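Side-chain contacts in putative S-adenosylmethionine-dependent methyltransferase (Bacteroides thetaiotaomicron, PDB 1WYZ), which probably transfers methyl groups from S-adenosylmethionine to a substrate that has not been established: residues T26-I29 and R30-H34; P9-L12 and G13-L17; A106-R110 and Q111-V115. All blocks are in the same frame, centred on the assembly; numbering follows the deposited sequence.

Interaction 1 (T26-I29 and R30-H34); sequences TEII and RGIRH
Thr26 and Arg30 meet one turn apart, Thr26 on helix 24-29, its methyl lying over one face of the guanidinium of the arginine. Thr26 CG2 stands 3.9 Å from Arg30 NH2, displaced from the middle of the flat group toward its rim. The threonine offers its methyl and not its hydroxyl because chi1 of -42° for OG1 leaves CG2 anti to the backbone N. The arginine chain runs back over the turn, extended from CG to NE, and its aliphatic start rests on backbone oxygen: Arg30 CG is 3.2 Å from Thr26 O. On the apolar side, Ile28 CD1 reaches Ile32 CG1 at 4.3 Å, a looser touch.

Backbone bonds set the spacing from which these side chains start. Arg30 N donates to Thr26 O over 3.1 Å, an i+4 bond. Ile28 O takes two donors, Gly31 N at 2.8 Å from above the carbonyl plane and Ile32 N at 3.2 Å, nearly in line with the C=O bond, so one carbonyl grips two successive N-H groups on the way to strand 34-37.

Further out, Ile29 packs on Leu47 and Val50 of helix 40-50, and Ile28 and Ile32 both lean on Tyr6 of strand 5-8. The setting is the helix-to-strand connection of a beta-alpha-beta crossover, in which helix 24-29 lies between parallel strands 5-8 and 34-37. Glu27 OE2 remains 6.2 Å from Arg30 NH1; the opposite charges may attract weakly, but they do not touch. The chemistry implies a division of labour: apolar carbon screens one guanidinium face, and the salt bridge from Arg30 NE to Asp51 probably fixes its direction.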
# COMPACT_ATOMS: atom_id res chain seq x y z
N THR A 26 -6.53 15.85 8.49
CA THR A 26 -6.32 17.24 8.90
C THR A 26 -6.90 17.46 10.30
O THR A 26 -6.37 18.23 11.09
CB THR A 26 -6.98 18.24 7.92
OG1 THR A 26 -6.76 17.81 6.57
CG2 THR A 26 -6.38 19.65 8.09
N GLU A 27 -8.00 16.77 10.59
CA GLU A 27 -8.65 16.90 11.89
C GLU A 27 -7.72 16.46 13.02
O GLU A 27 -7.57 17.16 14.02
CB GLU A 27 -9.93 16.07 11.95
CG GLU A 27 -11.09 16.62 11.13
CD GLU A 27 -12.29 15.70 11.17
OE1 GLU A 27 -12.70 15.31 12.29
OE2 GLU A 27 -12.83 15.36 10.09
N ILE A 28 -7.10 15.30 12.86
CA ILE A 28 -6.22 14.83 13.92
C ILE A 28 -4.90 15.59 13.92
O ILE A 28 -4.31 15.82 14.98
CB ILE A 28 -5.99 13.27 13.83
CG1 ILE A 28 -5.06 12.93 12.69
CG2 ILE A 28 -7.32 12.55 13.63
CD1 ILE A 28 -3.58 12.97 13.04
N ILE A 29 -4.43 16.03 12.76
CA ILE A 29 -3.19 16.78 12.76
C ILE A 29 -3.35 18.03 13.64
O ILE A 29 -2.44 18.37 14.40
CB ILE A 29 -2.78 17.20 11.35
CG1 ILE A 29 -2.20 15.98 10.62
CG2 ILE A 29 -1.80 18.37 11.43
CD1 ILE A 29 -2.01 16.16 9.12
N ARG A 30 -4.50 18.69 13.52
CA ARG A 30 -4.80 19.88 14.31
C ARG A 30 -4.64 19.60 15.80
O ARG A 30 -4.41 20.52 16.60
CB ARG A 30 -6.23 20.34 14.04
CG ARG A 30 -6.42 21.01 12.70
CD ARG A 30 -7.88 21.29 12.40
NE ARG A 30 -8.03 21.87 11.07
CZ ARG A 30 -9.09 21.69 10.29
NH1 ARG A 30 -10.11 20.94 10.70
NH2 ARG A 30 -9.13 22.25 9.08
N GLY A 31 -4.76 18.34 16.18
CA GLY A 31 -4.63 17.97 17.58
C GLY A 31 -3.20 17.79 18.03
O GLY A 31 -2.79 18.33 19.06
N ILE A 32 -2.43 17.04 17.26
CA ILE A 32 -1.03 16.75 17.58
C ILE A 32 -0.17 17.98 17.80
O ILE A 32 -0.20 18.93 17.02
CB ILE A 32 -0.41 15.90 16.47
CG1 ILE A 32 -1.27 14.64 16.27
CG2 ILE A 32 1.02 15.55 16.82
CD1 ILE A 32 -1.23 13.57 17.34
N ARG A 33 0.62 17.94 18.88
CA ARG A 33 1.51 19.04 19.25
C ARG A 33 2.97 18.64 19.09
O ARG A 33 3.86 19.49 19.02
CB ARG A 33 1.31 19.43 20.71
CG ARG A 33 -0.08 19.95 21.08
CD ARG A 33 -0.13 20.26 22.57
NE ARG A 33 -1.39 20.88 22.98
CZ ARG A 33 -1.66 21.27 24.22
NH1 ARG A 33 -0.77 21.10 25.18
NH2 ARG A 33 -2.83 21.84 24.49
N HIS A 34 3.22 17.33 19.05
CA HIS A 34 4.58 16.78 18.92
C HIS A 34 4.71 15.84 17.73
O HIS A 34 4.00 14.84 17.64
CB HIS A 34 4.95 15.99 20.18
CG HIS A 34 4.53 16.64 21.46
ND1 HIS A 34 3.22 16.98 21.73
CD2 HIS A 34 5.24 16.97 22.56
CE1 HIS A 34 3.14 17.49 22.95
NE2 HIS A 34 4.36 17.50 23.47

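Interaction 2 (P9-L12 and G13-L17); sequences PVTL and GDTPL
Gly13 receives the one side-chain hydrogen bond that joins the two halves of this loop: Thr11 OG1 donates to Gly13 O over 2.8 Å. The hydroxyl lies in the plane of the glycine carbonyl, with a C=O...OG1 angle of 156°. Thr11 can bend its side chain onto a backbone only two residues ahead because OG1 sits between its own backbone N and carbonyl carbon (chi1 62°), while CG2 is left beside the backbone N, facing later residues. Gly13 O also lies 3.4 Å from Thr11 CB. Thr15 N makes a weak bond to Gly13 O, at 3.5 Å.

Two residues on, the chain comes back at Thr15. The two threonine side chains run alongside in opposing senses, and Thr15 OG1 approaches Thr11 CG2 to 3.9 Å, a hydroxyl beside a methyl and so a van der Waals touch. Both residues also lean on Val20 of helix 17-20.

After Pro16 the path reaches Leu17. Its side chain lies roughly perpendicular to that of Thr11, and Leu17 CD1 comes within 3.8 Å of Thr11 CG2. The leucine is backed by Phe46, Lys49 and Val50 of helix 40-50, while Leu12, in the first half of the loop, turns to Pro121 and Thr202.

A single threonine therefore serves two kinds of contact. Its hydroxyl ties down the carbonyl of Gly13, and its methyl meets Thr15 and Leu17. This implies a loop, leading from strand 5-8 to helix 17-20, that is bridged by one side-chain-to-backbone bond, with a weak backbone bond beside it and van der Waals touches around the same threonine methyl.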
# COMPACT_ATOMS: atom_id res chain seq x y z
N PRO A 9 0.77 10.38 6.52
CA PRO A 9 1.35 10.41 5.17
C PRO A 9 1.31 11.78 4.47
O PRO A 9 0.44 12.61 4.75
CB PRO A 9 0.55 9.32 4.43
CG PRO A 9 -0.75 9.24 5.17
CD PRO A 9 -0.35 9.42 6.60
N VAL A 10 2.25 12.01 3.57
CA VAL A 10 2.32 13.28 2.81
C VAL A 10 2.12 13.00 1.32
O VAL A 10 1.89 11.85 0.93
CB VAL A 10 3.69 14.01 2.99
CG1 VAL A 10 3.92 14.36 4.45
CG2 VAL A 10 4.81 13.12 2.47
N THR A 11 2.23 14.02 0.48
CA THR A 11 2.05 13.85 -0.97
C THR A 11 3.23 13.15 -1.64
O THR A 11 4.38 13.28 -1.20
CB THR A 11 1.85 15.20 -1.69
OG1 THR A 11 3.01 16.02 -1.52
CG2 THR A 11 0.63 15.93 -1.16
N LEU A 12 2.94 12.41 -2.71
CA LEU A 12 3.97 11.70 -3.47
C LEU A 12 4.77 12.71 -4.30
O LEU A 12 5.96 12.54 -4.52
CB LEU A 12 3.31 10.66 -4.40
CG LEU A 12 3.48 9.15 -4.15
CD1 LEU A 12 3.29 8.81 -2.67
CD2 LEU A 12 2.48 8.39 -5.00
N GLY A 13 4.10 13.77 -4.75
CA GLY A 13 4.78 14.78 -5.53
C GLY A 13 4.25 16.17 -5.22
O GLY A 13 3.92 16.48 -4.08
N ASP A 14 4.16 17.01 -6.26
CA ASP A 14 3.66 18.37 -6.13
C ASP A 14 2.19 18.42 -6.55
O ASP A 14 1.87 18.72 -7.71
CB ASP A 14 4.51 19.31 -6.99
CG ASP A 14 3.86 20.67 -7.18
OD1 ASP A 14 3.45 21.28 -6.17
OD2 ASP A 14 3.75 21.13 -8.34
N THR A 15 1.29 18.12 -5.62
CA THR A 15 -0.14 18.12 -5.90
C THR A 15 -0.93 18.70 -4.74
O THR A 15 -0.45 18.78 -3.63
CB THR A 15 -0.69 16.69 -6.09
OG1 THR A 15 -0.48 15.95 -4.88
CG2 THR A 15 -0.02 16.00 -7.26
N PRO A 16 -2.18 19.10 -5.01
CA PRO A 16 -3.01 19.66 -3.94
C PRO A 16 -3.24 18.55 -2.91
O PRO A 16 -3.69 17.46 -3.26
CB PRO A 16 -4.31 20.03 -4.66
CG PRO A 16 -3.84 20.33 -6.08
CD PRO A 16 -2.84 19.22 -6.33
N LEU A 17 -2.91 18.82 -1.65
CA LEU A 17 -3.07 17.83 -0.58
C LEU A 17 -4.42 17.09 -0.59
O LEU A 17 -4.49 15.91 -0.23
CB LEU A 17 -2.88 18.49 0.79
CG LEU A 17 -1.48 18.49 1.41
CD1 LEU A 17 -0.48 19.12 0.47
CD2 LEU A 17 -1.53 19.24 2.74

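Interaction 3 (A106-R110 and Q111-V115)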
# COMPACT_ATOMS: atom_id res chain seq x y z
N ALA A 106 8.52 0.63 15.64
CA ALA A 106 9.10 -0.55 16.27
C ALA A 106 9.34 -0.29 17.77
O ALA A 106 9.01 -1.12 18.61
CB ALA A 106 10.41 -0.94 15.56
N ILE A 107 9.92 0.86 18.09
CA ILE A 107 10.15 1.17 19.49
C ILE A 107 8.79 1.34 20.18
O ILE A 107 8.58 0.84 21.29
CB ILE A 107 10.97 2.48 19.66
CG1 ILE A 107 12.38 2.31 19.11
CG2 ILE A 107 11.00 2.87 21.12
CD1 ILE A 107 13.46 3.12 19.68
N ALA A 108 7.87 2.04 19.51
CA ALA A 108 6.54 2.28 20.08
C ALA A 108 5.74 1.00 20.35
O ALA A 108 5.05 0.92 21.36
CB ALA A 108 5.73 3.22 19.18
N GLN A 109 5.83 0.02 19.44
CA GLN A 109 5.13 -1.25 19.61
C GLN A 109 5.73 -1.97 20.79
O GLN A 109 5.02 -2.61 21.57
CB GLN A 109 5.27 -2.14 18.36
CG GLN A 109 4.32 -1.78 17.20
CD GLN A 109 2.85 -2.04 17.53
OE1 GLN A 109 1.97 -1.85 16.69
NE2 GLN A 109 2.58 -2.46 18.76
N ARG A 110 7.05 -1.85 20.92
CA ARG A 110 7.80 -2.48 22.00
C ARG A 110 7.32 -1.96 23.36
O ARG A 110 7.31 -2.69 24.34
CB ARG A 110 9.29 -2.19 21.81
CG ARG A 110 10.22 -3.07 22.63
CD ARG A 110 11.65 -2.83 22.19
NE ARG A 110 12.61 -3.72 22.84
CZ ARG A 110 13.93 -3.58 22.74
NH1 ARG A 110 14.43 -2.59 22.02
NH2 ARG A 110 14.74 -4.43 23.36
N GLN A 111 6.94 -0.68 23.40
CA GLN A 111 6.45 -0.09 24.63
C GLN A 111 4.93 -0.19 24.69
O GLN A 111 4.28 0.45 25.51
CB GLN A 111 6.90 1.37 24.73
CG GLN A 111 8.41 1.49 24.73
CD GLN A 111 8.89 2.89 25.04
OE1 GLN A 111 8.47 3.85 24.40
NE2 GLN A 111 9.77 3.02 26.02
N LYS A 112 4.39 -1.01 23.79
CA LYS A 112 2.95 -1.24 23.71
C LYS A 112 2.13 0.05 23.63
O LYS A 112 1.03 0.13 24.18
CB LYS A 112 2.51 -2.10 24.90
CG LYS A 112 1.06 -2.52 24.88
CD LYS A 112 0.62 -2.98 26.27
CE LYS A 112 -0.90 -3.16 26.34
NZ LYS A 112 -1.64 -1.88 26.10
N LEU A 113 2.67 1.06 22.96
CA LEU A 113 1.94 2.32 22.78
C LEU A 113 1.02 2.11 21.58
O LEU A 113 1.34 1.32 20.67
CB LEU A 113 2.89 3.47 22.46
CG LEU A 113 3.92 3.91 23.50
CD1 LEU A 113 4.82 4.99 22.88
CD2 LEU A 113 3.21 4.40 24.78
N LYS A 114 -0.11 2.81 21.57
CA LYS A 114 -1.08 2.72 20.47
C LYS A 114 -0.57 3.39 19.20
O LYS A 114 -0.13 4.54 19.21
CB LYS A 114 -2.42 3.36 20.87
CG LYS A 114 -3.46 3.39 19.77
CD LYS A 114 -3.78 1.99 19.31
CE LYS A 114 -5.03 1.97 18.47
NZ LYS A 114 -6.19 2.49 19.24
N VAL A 115 -0.65 2.65 18.10
CA VAL A 115 -0.20 3.12 16.80
C VAL A 115 -1.38 3.07 15.83
O VAL A 115 -2.15 2.10 15.82
CB VAL A 115 0.94 2.22 16.26
CG1 VAL A 115 1.45 2.75 14.92
CG2 VAL A 115 2.05 2.15 17.27
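Leu113 folds back against the end of helix 100-110, and its side chain can be followed outward from the backbone. Leu113 CB lies 3.5 Å from Ala108 O, and CG stays near the same oxygen at 3.8 Å. At the tip, CD1 reaches the methyl of Ala108, with 4.2 Å between Leu113 CD1 and Ala108 CB. CG lies beside the backbone N (chi1 -64°), which keeps the branch near the helix end. Farther out the leucine touches Leu80 of helix 70-81.

Ala108 CB has a second neighbour in Val115 CG2, at 4.3 Å, so its small methyl is met both by the residue that closes the turn and by the first residue of strand 115-117. Val115 also packs on Leu7 of strand 5-8 and on Ala130 of the second subunit. Nearby, Gln111 CG passes 3.5 Å from Ile107 O.

The backbone explains the fold-back. Leu113 N donates to Ala108 O at 2.9 Å with an N-H...O angle of 163°, and Lys112 N donates to Gln109 O at 2.8 Å from above the carbonyl plane. Lys112 has positive phi (52°), turning the chain out of the helix. This paired bonding, with Lys112 as the C-prime residue and an apolar contact between Ala108 and Leu113, is the Schellman motif, here ending the helix that leads into strand 115-117, outermost in the parallel sheet within this chain.

Overall arrangement
All three contacts are local turns at the ends of elements around the parallel sheet, and they follow one another along the chain in the order interaction 2, interaction 1, interaction 3. None touches another: the nearest atoms of interactions 1 and 2 are about 6 Å apart, while the centres of interactions 2 and 3 lie 27 Å apart. Strand 5-8 relates them, since interaction 2 begins just after it and both interactions 1 and 3 pack side chains on it. Helix 40-50 is a second shared neighbour, touched by interactions 1 and 2. Interaction 3 packs on the second subunit, which interaction 1 does not touch. None of the three can be placed at the methyl-transfer site with confidence.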